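Local structure of acetyl-CoA hydrolase/transferase family protein (Porphyromonas gingivalis, 2NVV) at residues A[237-242]-A[246-251]; A[265-270]-A[287-292]; A[420-425]-A[441-446]. The protein probably catalyses the hydrolysis of acetyl-CoA or the transfer of coenzyme A to and from acetate, and carries bound zinc. All blocks are in the same frame, centred on the assembly; numbering follows the deposited sequence.

Interaction 1. Residues A[237-242]-A[246-251]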
loop_
_atom_site.group_PDB
_atom_site.type_symbol
_atom_site.label_atom_id
_atom_site.label_comp_id
_atom_site.label_asym_id
_atom_site.label_seq_id
_atom_site.Cartn_x
_atom_site.Cartn_y
_atom_site.Cartn_z
ATOM N N ALA A 237 4.074 -7.469 -25.267
ATOM C CA ALA A 237 5.244 -6.908 -25.940
ATOM C C ALA A 237 6.096 -6.046 -24.996
ATOM O O ALA A 237 7.322 -6.001 -25.108
ATOM C CB ALA A 237 4.804 -6.085 -27.134
ATOM N N PHE A 238 5.447 -5.351 -24.075
ATOM C CA PHE A 238 6.149 -4.509 -23.125
ATOM C C PHE A 238 7.025 -5.390 -22.241
ATOM O O PHE A 238 8.213 -5.127 -22.041
ATOM C CB PHE A 238 5.135 -3.752 -22.265
ATOM C CG PHE A 238 5.729 -3.108 -21.037
ATOM C CD1 PHE A 238 6.638 -2.066 -21.151
ATOM C CD2 PHE A 238 5.371 -3.549 -19.765
ATOM C CE1 PHE A 238 7.184 -1.469 -20.026
ATOM C CE2 PHE A 238 5.915 -2.957 -18.632
ATOM C CZ PHE A 238 6.825 -1.910 -18.764
ATOM N N LEU A 239 6.425 -6.453 -21.727
ATOM C CA LEU A 239 7.129 -7.378 -20.863
ATOM C C LEU A 239 8.359 -8.008 -21.521
ATOM O O LEU A 239 9.434 -8.017 -20.911
ATOM C CB LEU A 239 6.154 -8.444 -20.350
ATOM C CG LEU A 239 5.582 -8.216 -18.935
ATOM C CD1 LEU A 239 5.555 -6.751 -18.573
ATOM C CD2 LEU A 239 4.195 -8.822 -18.839
ATOM N N VAL A 240 8.238 -8.518 -22.749
ATOM C CA VAL A 240 9.419 -9.113 -23.382
ATOM C C VAL A 240 10.459 -8.003 -23.569
ATOM O O VAL A 240 11.659 -8.212 -23.429
ATOM C CB VAL A 240 9.115 -9.748 -24.783
ATOM C CG1 VAL A 240 7.837 -10.550 -24.731
ATOM C CG2 VAL A 240 9.031 -8.689 -25.849
ATOM N N SER A 241 9.972 -6.807 -23.857
ATOM C CA SER A 241 10.834 -5.671 -24.088
ATOM C C SER A 241 11.611 -5.289 -22.846
ATOM O O SER A 241 12.763 -4.839 -22.927
ATOM C CB SER A 241 9.986 -4.505 -24.565
ATOM O OG SER A 241 10.747 -3.323 -24.583
ATOM N N GLU A 242 10.978 -5.470 -21.689
ATOM C CA GLU A 242 11.591 -5.157 -20.405
ATOM C C GLU A 242 12.660 -6.163 -20.056
ATOM O O GLU A 242 13.691 -5.800 -19.486
ATOM C CB GLU A 242 10.529 -5.135 -19.304
ATOM C CG GLU A 242 9.644 -3.904 -19.338
ATOM C CD GLU A 242 10.452 -2.626 -19.252
ATOM O OE1 GLU A 242 11.017 -2.344 -18.169
ATOM O OE2 GLU A 242 10.533 -1.912 -20.274
ATOM N N GLY A 246 16.765 -5.580 -19.568
ATOM C CA GLY A 246 17.401 -5.925 -18.308
ATOM C C GLY A 246 16.624 -5.511 -17.068
ATOM O O GLY A 246 17.159 -5.556 -15.952
ATOM N N ARG A 247 15.365 -5.122 -17.247
ATOM C CA ARG A 247 14.542 -4.694 -16.124
ATOM C C ARG A 247 13.663 -5.791 -15.535
ATOM O O ARG A 247 12.929 -5.563 -14.586
ATOM C CB ARG A 247 13.705 -3.483 -16.528
ATOM C CG ARG A 247 14.468 -2.163 -16.382
ATOM C CD ARG A 247 13.764 -1.030 -17.079
ATOM N NE ARG A 247 14.446 -0.693 -18.323
ATOM C CZ ARG A 247 13.830 -0.456 -19.478
ATOM N NH1 ARG A 247 14.531 -0.154 -20.566
ATOM N NH2 ARG A 247 12.508 -0.528 -19.557
ATOM N N ILE A 248 13.747 -6.980 -16.114
ATOM C CA ILE A 248 13.020 -8.143 -15.647
ATOM C C ILE A 248 13.948 -9.306 -15.952
ATOM O O ILE A 248 14.487 -9.397 -17.056
ATOM C CB ILE A 248 11.690 -8.375 -16.403
ATOM C CG1 ILE A 248 10.757 -7.179 -16.222
ATOM C CG2 ILE A 248 11.003 -9.647 -15.865
ATOM C CD1 ILE A 248 9.412 -7.375 -16.871
ATOM N N PRO A 249 14.162 -10.202 -14.977
ATOM C CA PRO A 249 15.054 -11.342 -15.223
ATOM C C PRO A 249 14.631 -12.160 -16.434
ATOM O O PRO A 249 13.440 -12.378 -16.657
ATOM C CB PRO A 249 15.014 -12.130 -13.905
ATOM C CG PRO A 249 13.813 -11.589 -13.174
ATOM C CD PRO A 249 13.733 -10.148 -13.570
ATOM N N LYS A 250 15.622 -12.587 -17.213
ATOM C CA LYS A 250 15.412 -13.359 -18.430
ATOM C C LYS A 250 14.455 -14.541 -18.338
ATOM O O LYS A 250 13.773 -14.854 -19.310
ATOM C CB LYS A 250 16.760 -13.843 -18.978
ATOM C CG LYS A 250 17.294 -13.012 -20.137
ATOM C CD LYS A 250 17.484 -11.533 -19.773
ATOM C CE LYS A 250 18.142 -10.797 -20.926
ATOM N NZ LYS A 250 18.627 -9.443 -20.539
ATOM N N ASP A 251 14.413 -15.211 -17.192
ATOM C CA ASP A 251 13.512 -16.344 -17.021
ATOM C C ASP A 251 12.102 -15.903 -16.623
ATOM O O ASP A 251 11.263 -16.737 -16.290
ATOM C CB ASP A 251 14.043 -17.297 -15.951
ATOM C CG ASP A 251 15.365 -17.921 -16.328
ATOM O OD1 ASP A 251 15.471 -18.454 -17.451
ATOM O OD2 ASP A 251 16.293 -17.890 -15.493
#
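The carboxylate of E242 meets the guanidinium of R247 at its edge: E242 OE2 lies near the guanidinium plane, while the two flat groups are turned 53° from one another. Both carboxylate oxygens crowd R247 NH2, and the salt bridge runs from E242 OE2 to R247 NH2 at 2.5 Å, a length not to be trusted closely at 2.7 Å resolution. Against the same side chain, one face of the F238 ring carries E242 CG, 3.4 Å above the ring plane and displaced to the rim. The E242 chain bends at chi2 (-57°), which folds its carboxylate back to the arginine; OE1 is also paired with R432, giving this buried carboxylate two cationic partners.

The backbone closes the turn. R247 N donates to E242 O at 2.9 Å (N-H...O 151°). G246, with its positive phi, completes a Schellman motif that ends helix 226-245. I248 turns toward the helix, its CD1 3.5 Å from E242 CB and 4.3 Å from L239 CD1, so the residues leaving the helix fold back over its last turns.

Across the subunit interface, R247 packs on G115 and P249 on P179, both of the second subunit. This C-terminal end of helix 226-245 packs on the mixed sheet, with F238 and L239 on I390 of strand 389-392 and F238 on V428 of strand 427-430.

Interaction 2. Residues A[265-270]-A[287-292]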
loop_
_atom_site.group_PDB
_atom_site.type_symbol
_atom_site.label_atom_id
_atom_site.label_comp_id
_atom_site.label_asym_id
_atom_site.label_seq_id
_atom_site.Cartn_x
_atom_site.Cartn_y
_atom_site.Cartn_z
ATOM N N ALA A 265 -7.272 -11.451 -22.793
ATOM C CA ALA A 265 -6.487 -11.028 -23.941
ATOM C C ALA A 265 -5.006 -11.003 -23.571
ATOM O O ALA A 265 -4.152 -11.433 -24.356
ATOM C CB ALA A 265 -6.943 -9.645 -24.409
ATOM N N VAL A 266 -4.707 -10.502 -22.373
ATOM C CA VAL A 266 -3.335 -10.431 -21.898
ATOM C C VAL A 266 -2.752 -11.838 -21.829
ATOM O O VAL A 266 -1.681 -12.101 -22.384
ATOM C CB VAL A 266 -3.260 -9.742 -20.512
ATOM C CG1 VAL A 266 -1.854 -9.824 -19.955
ATOM C CG2 VAL A 266 -3.655 -8.290 -20.649
ATOM N N LEU A 267 -3.468 -12.746 -21.171
ATOM C CA LEU A 267 -3.019 -14.130 -21.058
ATOM C C LEU A 267 -2.799 -14.760 -22.429
ATOM O O LEU A 267 -1.813 -15.455 -22.649
ATOM C CB LEU A 267 -4.038 -14.950 -20.264
ATOM C CG LEU A 267 -4.090 -14.624 -18.766
ATOM C CD1 LEU A 267 -5.323 -15.240 -18.138
ATOM C CD2 LEU A 267 -2.830 -15.127 -18.097
ATOM N N GLY A 268 -3.727 -14.512 -23.349
ATOM C CA GLY A 268 -3.599 -15.055 -24.691
ATOM C C GLY A 268 -2.367 -14.508 -25.384
ATOM O O GLY A 268 -1.605 -15.254 -25.994
ATOM N N ALA A 269 -2.163 -13.198 -25.277
ATOM C CA ALA A 269 -1.016 -12.554 -25.904
ATOM C C ALA A 269 0.293 -13.149 -25.393
ATOM O O ALA A 269 1.188 -13.458 -26.170
ATOM C CB ALA A 269 -1.060 -11.072 -25.643
ATOM N N LEU A 270 0.398 -13.311 -24.080
ATOM C CA LEU A 270 1.584 -13.890 -23.462
ATOM C C LEU A 270 1.849 -15.277 -24.047
ATOM O O LEU A 270 2.974 -15.601 -24.417
ATOM C CB LEU A 270 1.386 -13.998 -21.945
ATOM C CG LEU A 270 1.277 -12.695 -21.144
ATOM C CD1 LEU A 270 0.746 -13.012 -19.751
ATOM C CD2 LEU A 270 2.639 -11.992 -21.058
ATOM N N GLN A 287 -8.614 -18.559 -14.032
ATOM C CA GLN A 287 -9.723 -18.639 -14.971
ATOM C C GLN A 287 -9.466 -19.610 -16.117
ATOM O O GLN A 287 -8.400 -20.226 -16.204
ATOM C CB GLN A 287 -10.032 -17.252 -15.535
ATOM C CG GLN A 287 -8.906 -16.664 -16.373
ATOM C CD GLN A 287 -7.970 -15.771 -15.575
ATOM O OE1 GLN A 287 -8.127 -14.547 -15.559
ATOM N NE2 GLN A 287 -6.997 -16.375 -14.906
ATOM N N ASP A 288 -10.458 -19.746 -16.997
ATOM C CA ASP A 288 -10.351 -20.635 -18.148
ATOM C C ASP A 288 -9.107 -20.331 -18.962
ATOM O O ASP A 288 -8.371 -21.237 -19.339
ATOM C CB ASP A 288 -11.576 -20.498 -19.048
ATOM C CG ASP A 288 -12.827 -21.074 -18.431
ATOM O OD1 ASP A 288 -13.896 -20.976 -19.055
ATOM O OD2 ASP A 288 -12.753 -21.637 -17.329
ATOM N N ALA A 289 -8.877 -19.050 -19.230
ATOM C CA ALA A 289 -7.722 -18.627 -20.023
ATOM C C ALA A 289 -6.405 -19.210 -19.523
ATOM O O ALA A 289 -5.535 -19.554 -20.321
ATOM C CB ALA A 289 -7.641 -17.111 -20.066
ATOM N N VAL A 290 -6.260 -19.324 -18.204
ATOM C CA VAL A 290 -5.039 -19.879 -17.607
ATOM C C VAL A 290 -4.963 -21.376 -17.873
ATOM O O VAL A 290 -3.920 -21.908 -18.251
ATOM C CB VAL A 290 -5.000 -19.625 -16.069
ATOM C CG1 VAL A 290 -3.888 -20.429 -15.424
ATOM C CG2 VAL A 290 -4.803 -18.143 -15.797
ATOM N N ILE A 291 -6.088 -22.052 -17.678
ATOM C CA ILE A 291 -6.164 -23.491 -17.910
ATOM C C ILE A 291 -5.781 -23.817 -19.359
ATOM O O ILE A 291 -5.030 -24.761 -19.618
ATOM C CB ILE A 291 -7.585 -23.997 -17.628
ATOM C CG1 ILE A 291 -7.983 -23.609 -16.204
ATOM C CG2 ILE A 291 -7.659 -25.492 -17.837
ATOM C CD1 ILE A 291 -7.101 -24.222 -15.140
ATOM N N ALA A 292 -6.299 -23.025 -20.296
ATOM C CA ALA A 292 -6.030 -23.224 -21.712
ATOM C C ALA A 292 -4.534 -23.188 -22.008
ATOM O O ALA A 292 -4.024 -24.041 -22.731
ATOM C CB ALA A 292 -6.760 -22.153 -22.536
#
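L267 of helix 261-272 meets Q287, A289 and V290 at the start of helix 288-295. Helix 261-272 follows strand 255-257 and the glycine-rich turn 258-262, a strand-turn-helix pattern that recalls the Rossmann type; the turn itself is predicted to bind CoA. The two helices are joined through strand 279-282 and the short strand 285-286, between which lies E284, the predicted glutamyl-thioester residue.

Apolar contacts make up most of the interface, which buries 129 Å². One methyl does the work: L267 CD1 reaches across to A289 CB at 3.5 Å and to V290 CG2 at 3.8 Å. The backbones come nearest at the same place, with the CA atoms of L267 and A289 6.6 Å apart. L267 has CG beside its backbone N (chi1 -71°) and chi2 of 167°, an extended form that carries CD1 out to the second helix. M281 of strand 279-282 lies against both L267 and V290, so the strand backs the contact.

One polar side chain takes part, without a hydrogen bond between the segments. Q287, at the N-cap position of helix 288-295, has a bend at chi2 (-94°) that brings its amide round to L267. Its side chain is about 5 Å from that of V259 in the predicted CoA-binding turn, so the contact borders the presumed active site. On the side of the first turn away from L267, D288 OD1 hydrogen-bonds to S310 OG.

L267 CD1 lies over the face of the Q287 amide, nearly equidistant from its atoms: 3.7 Å from CD, 3.8 Å from NE2 and 3.9 Å from OE1.

Interaction 3. Residues A[420-425]-A[441-446]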
loop_
_atom_site.group_PDB
_atom_site.type_symbol
_atom_site.label_atom_id
_atom_site.label_comp_id
_atom_site.label_asym_id
_atom_site.label_seq_id
_atom_site.Cartn_x
_atom_site.Cartn_y
_atom_site.Cartn_z
ATOM N N LYS A 420 3.114 1.883 -11.486
ATOM C CA LYS A 420 4.340 1.982 -12.278
ATOM C C LYS A 420 4.153 2.068 -13.785
ATOM O O LYS A 420 4.912 2.762 -14.471
ATOM C CB LYS A 420 5.255 0.798 -11.965
ATOM C CG LYS A 420 5.501 0.583 -10.476
ATOM C CD LYS A 420 6.019 1.838 -9.806
ATOM C CE LYS A 420 6.223 1.630 -8.313
ATOM N NZ LYS A 420 6.770 2.857 -7.682
ATOM N N VAL A 421 3.152 1.365 -14.305
ATOM C CA VAL A 421 2.900 1.361 -15.740
ATOM C C VAL A 421 1.413 1.335 -16.070
ATOM O O VAL A 421 0.633 0.669 -15.388
ATOM C CB VAL A 421 3.539 0.133 -16.396
ATOM C CG1 VAL A 421 3.363 0.191 -17.894
ATOM C CG2 VAL A 421 5.009 0.051 -16.013
ATOM N N ILE A 422 1.030 2.066 -17.116
ATOM C CA ILE A 422 -0.361 2.106 -17.564
ATOM C C ILE A 422 -0.386 1.747 -19.054
ATOM O O ILE A 422 0.458 2.200 -19.832
ATOM C CB ILE A 422 -0.984 3.499 -17.358
ATOM C CG1 ILE A 422 -0.935 3.882 -15.882
ATOM C CG2 ILE A 422 -2.422 3.494 -17.818
ATOM C CD1 ILE A 422 -1.516 5.252 -15.584
ATOM N N ILE A 423 -1.358 0.934 -19.453
ATOM C CA ILE A 423 -1.449 0.510 -20.837
ATOM C C ILE A 423 -2.869 0.480 -21.418
ATOM O O ILE A 423 -3.779 -0.116 -20.842
ATOM C CB ILE A 423 -0.848 -0.905 -20.987
ATOM C CG1 ILE A 423 0.622 -0.884 -20.599
ATOM C CG2 ILE A 423 -1.027 -1.408 -22.413
ATOM C CD1 ILE A 423 1.250 -2.256 -20.494
ATOM N N SER A 424 -3.061 1.128 -22.559
ATOM C CA SER A 424 -4.360 1.098 -23.229
ATOM C C SER A 424 -4.111 0.551 -24.638
ATOM O O SER A 424 -3.026 0.053 -24.928
ATOM C CB SER A 424 -4.996 2.495 -23.287
ATOM O OG SER A 424 -4.296 3.358 -24.157
ATOM N N GLU A 425 -5.102 0.625 -25.510
ATOM C CA GLU A 425 -4.925 0.122 -26.864
ATOM C C GLU A 425 -3.960 0.988 -27.674
ATOM O O GLU A 425 -3.389 0.534 -28.670
ATOM C CB GLU A 425 -6.267 0.051 -27.588
ATOM C CG GLU A 425 -6.921 1.406 -27.915
ATOM C CD GLU A 425 -7.708 2.025 -26.764
ATOM O OE1 GLU A 425 -8.484 2.959 -27.030
ATOM O OE2 GLU A 425 -7.562 1.604 -25.601
ATOM N N HIS A 441 2.516 13.824 -19.509
ATOM C CA HIS A 441 2.751 13.890 -20.943
ATOM C C HIS A 441 2.938 12.507 -21.536
ATOM O O HIS A 441 2.522 12.241 -22.659
ATOM C CB HIS A 441 3.958 14.766 -21.252
ATOM C CG HIS A 441 3.637 16.226 -21.267
ATOM N ND1 HIS A 441 4.055 17.092 -20.281
ATOM C CD2 HIS A 441 2.908 16.966 -22.136
ATOM C CE1 HIS A 441 3.601 18.305 -20.543
ATOM N NE2 HIS A 441 2.903 18.256 -21.663
ATOM N N GLU A 442 3.559 11.618 -20.778
ATOM C CA GLU A 442 3.755 10.252 -21.243
ATOM C C GLU A 442 2.393 9.567 -21.349
ATOM O O GLU A 442 2.089 8.935 -22.353
ATOM C CB GLU A 442 4.661 9.498 -20.267
ATOM C CG GLU A 442 4.929 8.047 -20.635
ATOM C CD GLU A 442 5.725 7.883 -21.915
ATOM O OE1 GLU A 442 6.098 6.729 -22.221
ATOM O OE2 GLU A 442 5.972 8.890 -22.610
ATOM N N ILE A 443 1.570 9.702 -20.315
ATOM C CA ILE A 443 0.241 9.096 -20.308
ATOM C C ILE A 443 -0.639 9.666 -21.414
ATOM O O ILE A 443 -1.421 8.953 -22.030
ATOM C CB ILE A 443 -0.485 9.321 -18.960
ATOM C CG1 ILE A 443 0.200 8.516 -17.850
ATOM C CG2 ILE A 443 -1.953 8.914 -19.081
ATOM C CD1 ILE A 443 -0.394 8.728 -16.476
ATOM N N ILE A 444 -0.522 10.960 -21.652
ATOM C CA ILE A 444 -1.310 11.625 -22.680
ATOM C C ILE A 444 -0.942 11.159 -24.086
ATOM O O ILE A 444 -1.803 10.799 -24.879
ATOM C CB ILE A 444 -1.126 13.162 -22.577
ATOM C CG1 ILE A 444 -1.775 13.662 -21.285
ATOM C CG2 ILE A 444 -1.742 13.860 -23.776
ATOM C CD1 ILE A 444 -1.555 15.123 -21.007
ATOM N N ASP A 445 0.355 11.152 -24.378
ATOM C CA ASP A 445 0.870 10.753 -25.683
ATOM C C ASP A 445 0.751 9.264 -26.013
ATOM O O ASP A 445 0.592 8.894 -27.178
ATOM C CB ASP A 445 2.340 11.161 -25.793
ATOM C CG ASP A 445 2.535 12.660 -25.754
ATOM O OD1 ASP A 445 3.698 13.092 -25.636
ATOM O OD2 ASP A 445 1.536 13.411 -25.848
ATOM N N LYS A 446 0.823 8.410 -24.995
ATOM C CA LYS A 446 0.785 6.967 -25.216
ATOM C C LYS A 446 -0.504 6.213 -24.915
ATOM O O LYS A 446 -0.829 5.256 -25.613
ATOM C CB LYS A 446 1.918 6.304 -24.427
ATOM C CG LYS A 446 3.316 6.871 -24.675
ATOM C CD LYS A 446 3.679 6.920 -26.166
ATOM C CE LYS A 446 5.142 6.498 -26.395
ATOM N NZ LYS A 446 6.133 7.237 -25.573
#
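Strand 421-424 runs past the last turns of helix 436-446, the CA atoms of I422 and I443 coming to 7.5 Å and those of S424 and K446 to 8.1 Å, a spacing that side chains rather than backbone bonds must bridge. I422 and I443 do so. Their delta methyls meet end to end, CD1 of I422 3.8 Å from CD1 of I443, while the two chains slant across one another. Each isoleucine places CG1 beside its own backbone N and then runs straight out (chi2 179° in I422, 177° in I443), so CD1 is the atom pushed furthest into the interface on both sides.

Further along, the hydroxyl of S424 faces the C-terminal end of the helix. S424 OG is 4.2 Å from K446 O, but its stronger hydrogen bond goes to C447 O; this polar link ties the strand to the peptide leaving the helix. On the exposed flank of the helix, K446 NZ makes a salt bridge to the E442 carboxylate, 3.4 Å from OE1 and from OE2, with only weak hydrogen bonds.

The mixed sheet lies between helix 436-446 on one face and helix 226-245 on the other, an alpha/beta/alpha layering. Within it, strand 421-424 is bonded through its backbone to strands 389-392 and 427-430, while V421 and I423 turn to the opposite face, where F238 and N234 of helix 226-245 cover them.

In the fold
Along the chain the three contacts follow one another without nesting, 1 then 2 then 3, and helix 226-245 is what relates them. Its C-terminal end belongs to interaction 1, and its sides pack on helix 261-272 of interaction 2 and strand 421-424 of interaction 3. The direct touches are L239 CD2 to L270 CD2 at 4.2 Å and F238 CZ to V421 CG2 at 3.8 Å. Centres lie about 19 Å (1 and 2), 18 Å (1 and 3) and 23 Å (2 and 3) apart; the last pair does not touch, its nearest atoms being about 8 Å apart. Helix 226-245 is thus packed between helix 261-272, which follows the predicted CoA-binding turn, and the mixed sheet.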